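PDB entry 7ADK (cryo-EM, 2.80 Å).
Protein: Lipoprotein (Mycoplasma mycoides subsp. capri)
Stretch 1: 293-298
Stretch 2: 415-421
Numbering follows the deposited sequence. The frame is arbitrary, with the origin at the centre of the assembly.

Stretch 1 293-298: KTSAIQ
Stretch 2 (415-421) EKTFQIS

Residues 293-298 and 415-421 of this lipoprotein belong to one chain and bury 567 Å² between them, both sides summed. The two segments are antiparallel where they bridge, at Lys293 with Ser421, a non-hydrogen-bonded pair with CA atoms 4.5 Å apart. Two residues on, Ser295 CA is 4.0 Å from Gln419 CA, but the antiparallel register then breaks, and Ile297 CA lies nearest Ile420 CA, at 5.8 Å. Stretch 1 leaves the extended conformation after Lys293 (phi/psi -107/127): Thr294 lies at -103/-13, Ser295 takes left-handed angles of 60/37, Ala296 is extended again at -147/-173, and Ile297 (-141/-37) and Gln298 (-71/-18) follow.

Stretch 2 begins with a local turn that is largely independent of its partner. Glu415 (-102/128; chi1 p, chi2 t) points away from stretch 1 and accepts a 2.7 Å hydrogen bond at OE1 from Thr417 OG1, while Thr417 N makes a weak 3.0 Å bond to Glu415 O. Between them, Lys416 (-88/49; m, t, t, m) has its CB 4.1 Å from Ser295 OG, a small contact. Thr417 (-87/-65; chi1 m) also points away and touches nothing in stretch 1.

From Phe418 onward the chain is extended. Phe418 (-93/165; chi1 m, chi2 124°) sends its CA-to-CB bond sideways and its ring outward, so the apolar contact is made near the base of the side chain: Ile297 CD1, carried on an m, t rotamer, lies 3.7 Å from Phe418 CB and approaches the ring obliquely. The carbonyl of Phe418 meets the backbone of stretch 1, its O lying 3.4 Å from Ser295 C.

Gln419 (-136/145; m, t, chi3 -38°) extends its amide to the ammonium group of Lys293. Lys293 NZ donates to Gln419 OE1 at 2.8 Å, a charged donor meeting a neutral carbonyl oxygen. An almost fully extended lysine, with chi1 at -141° and chi2 to chi4 all t, makes this reach possible. The other end of the amide, Gln419 NE2, lies 3.6 Å from Ser295 OG (chi1 t), too far for a hydrogen bond.

Ile420 (-131/155; chi1 -146°, chi2 t) has the largest covered area of any residue in the pair. Its carbonyl oxygen accepts a hydrogen bond from Thr294 N at 3.3 Å, nearly straight at 165°, and a CA-H...O contact from Lys293 CA at 3.5 Å. At the other end of the residue, Ile420 N lies 3.3 Å from Ala296 O, at an angle too poor for a hydrogen bond. The side chain packs on stretch 1: Ile420 CG2 lies 3.2 Å from Ala296 O and 3.7 Å from Thr294 OG1 (chi1 p), and Ile420 CD1 comes within 4.3 Å of Ile297 CG2.

Ser421 (-116/130; chi1 m) closes the contact at the bridge, its side chain on the same face as that of Lys293, with Ser421 OG 3.8 Å from Lys293 CG.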

# COMPACT_ATOMS: atom_id res chain seq x y z
N LYS B 293 25.19 -1.61 1.69
CA LYS B 293 25.09 -2.44 2.89
C LYS B 293 26.46 -2.62 3.55
O LYS B 293 27.43 -2.98 2.88
CB LYS B 293 24.39 -3.76 2.52
CG LYS B 293 23.44 -4.22 3.63
CD LYS B 293 22.72 -5.53 3.28
CE LYS B 293 21.58 -5.82 4.29
NZ LYS B 293 21.16 -7.25 4.27
N THR B 294 26.57 -2.32 4.84
CA THR B 294 27.85 -2.22 5.58
C THR B 294 28.17 -3.42 6.47
O THR B 294 29.30 -3.55 6.92
CB THR B 294 27.87 -0.94 6.44
OG1 THR B 294 26.70 -0.89 7.20
CG2 THR B 294 27.96 0.31 5.59
N SER B 295 27.21 -4.31 6.73
CA SER B 295 27.35 -5.45 7.67
C SER B 295 27.67 -5.09 9.13
O SER B 295 28.41 -5.80 9.80
CB SER B 295 28.29 -6.54 7.13
OG SER B 295 28.16 -7.74 7.85
N ALA B 296 27.11 -3.99 9.62
CA ALA B 296 27.20 -3.50 10.99
C ALA B 296 25.90 -2.79 11.39
O ALA B 296 24.94 -2.79 10.62
CB ALA B 296 28.42 -2.61 11.06
N ILE B 297 25.85 -2.15 12.56
CA ILE B 297 24.75 -1.27 13.01
C ILE B 297 25.26 -0.02 13.77
O ILE B 297 24.68 1.06 13.67
CB ILE B 297 23.77 -2.06 13.94
CG1 ILE B 297 23.04 -3.21 13.22
CG2 ILE B 297 22.74 -1.15 14.63
CD1 ILE B 297 22.05 -4.00 14.07
N GLN B 298 26.31 -0.18 14.57
CA GLN B 298 26.54 0.64 15.77
C GLN B 298 26.93 2.12 15.66
O GLN B 298 26.76 2.81 16.66
CB GLN B 298 27.51 -0.11 16.70
CG GLN B 298 27.08 -1.54 17.06
CD GLN B 298 25.66 -1.66 17.59
OE1 GLN B 298 24.94 -2.60 17.29
NE2 GLN B 298 25.19 -0.75 18.41
N GLU B 415 31.21 -8.34 15.66
CA GLU B 415 30.54 -9.54 15.14
C GLU B 415 29.71 -9.23 13.89
O GLU B 415 28.87 -8.34 13.87
CB GLU B 415 29.72 -10.28 16.21
CG GLU B 415 28.61 -9.49 16.92
CD GLU B 415 27.69 -10.38 17.75
OE1 GLU B 415 27.02 -11.28 17.18
OE2 GLU B 415 27.62 -10.20 18.98
N LYS B 416 29.93 -10.00 12.82
CA LYS B 416 29.34 -9.79 11.49
C LYS B 416 27.98 -10.49 11.36
O LYS B 416 27.73 -11.27 10.44
CB LYS B 416 30.36 -10.15 10.40
CG LYS B 416 31.66 -9.35 10.57
CD LYS B 416 32.67 -9.64 9.46
CE LYS B 416 34.02 -8.98 9.73
NZ LYS B 416 33.98 -7.54 9.76
N THR B 417 27.13 -10.26 12.36
CA THR B 417 25.85 -10.94 12.57
C THR B 417 24.71 -10.27 11.82
O THR B 417 24.13 -10.86 10.91
CB THR B 417 25.58 -11.05 14.08
OG1 THR B 417 26.52 -11.93 14.64
CG2 THR B 417 24.21 -11.59 14.44
N PHE B 418 24.38 -9.02 12.19
CA PHE B 418 23.37 -8.19 11.54
C PHE B 418 23.98 -7.31 10.45
O PHE B 418 25.19 -7.11 10.39
CB PHE B 418 22.65 -7.33 12.59
CG PHE B 418 22.00 -8.08 13.72
CD1 PHE B 418 22.32 -7.80 15.05
CD2 PHE B 418 21.04 -9.07 13.45
CE1 PHE B 418 21.71 -8.50 16.09
CE2 PHE B 418 20.44 -9.78 14.49
CZ PHE B 418 20.78 -9.50 15.82
N GLN B 419 23.10 -6.76 9.61
CA GLN B 419 23.45 -5.85 8.52
C GLN B 419 22.48 -4.66 8.47
O GLN B 419 21.28 -4.82 8.71
CB GLN B 419 23.45 -6.60 7.18
CG GLN B 419 24.28 -7.90 7.17
CD GLN B 419 24.53 -8.44 5.77
OE1 GLN B 419 23.68 -8.39 4.89
NE2 GLN B 419 25.70 -8.97 5.50
N ILE B 420 22.97 -3.48 8.09
CA ILE B 420 22.18 -2.26 7.92
C ILE B 420 22.51 -1.59 6.57
O ILE B 420 23.56 -1.86 5.98
CB ILE B 420 22.34 -1.34 9.15
CG1 ILE B 420 21.04 -0.57 9.44
CG2 ILE B 420 23.53 -0.39 9.04
CD1 ILE B 420 20.92 -0.05 10.85
N SER B 421 21.57 -0.81 6.04
CA SER B 421 21.68 -0.14 4.73
C SER B 421 21.67 1.38 4.87
O SER B 421 20.74 1.95 5.44
CB SER B 421 20.55 -0.54 3.78
OG SER B 421 20.41 -1.94 3.65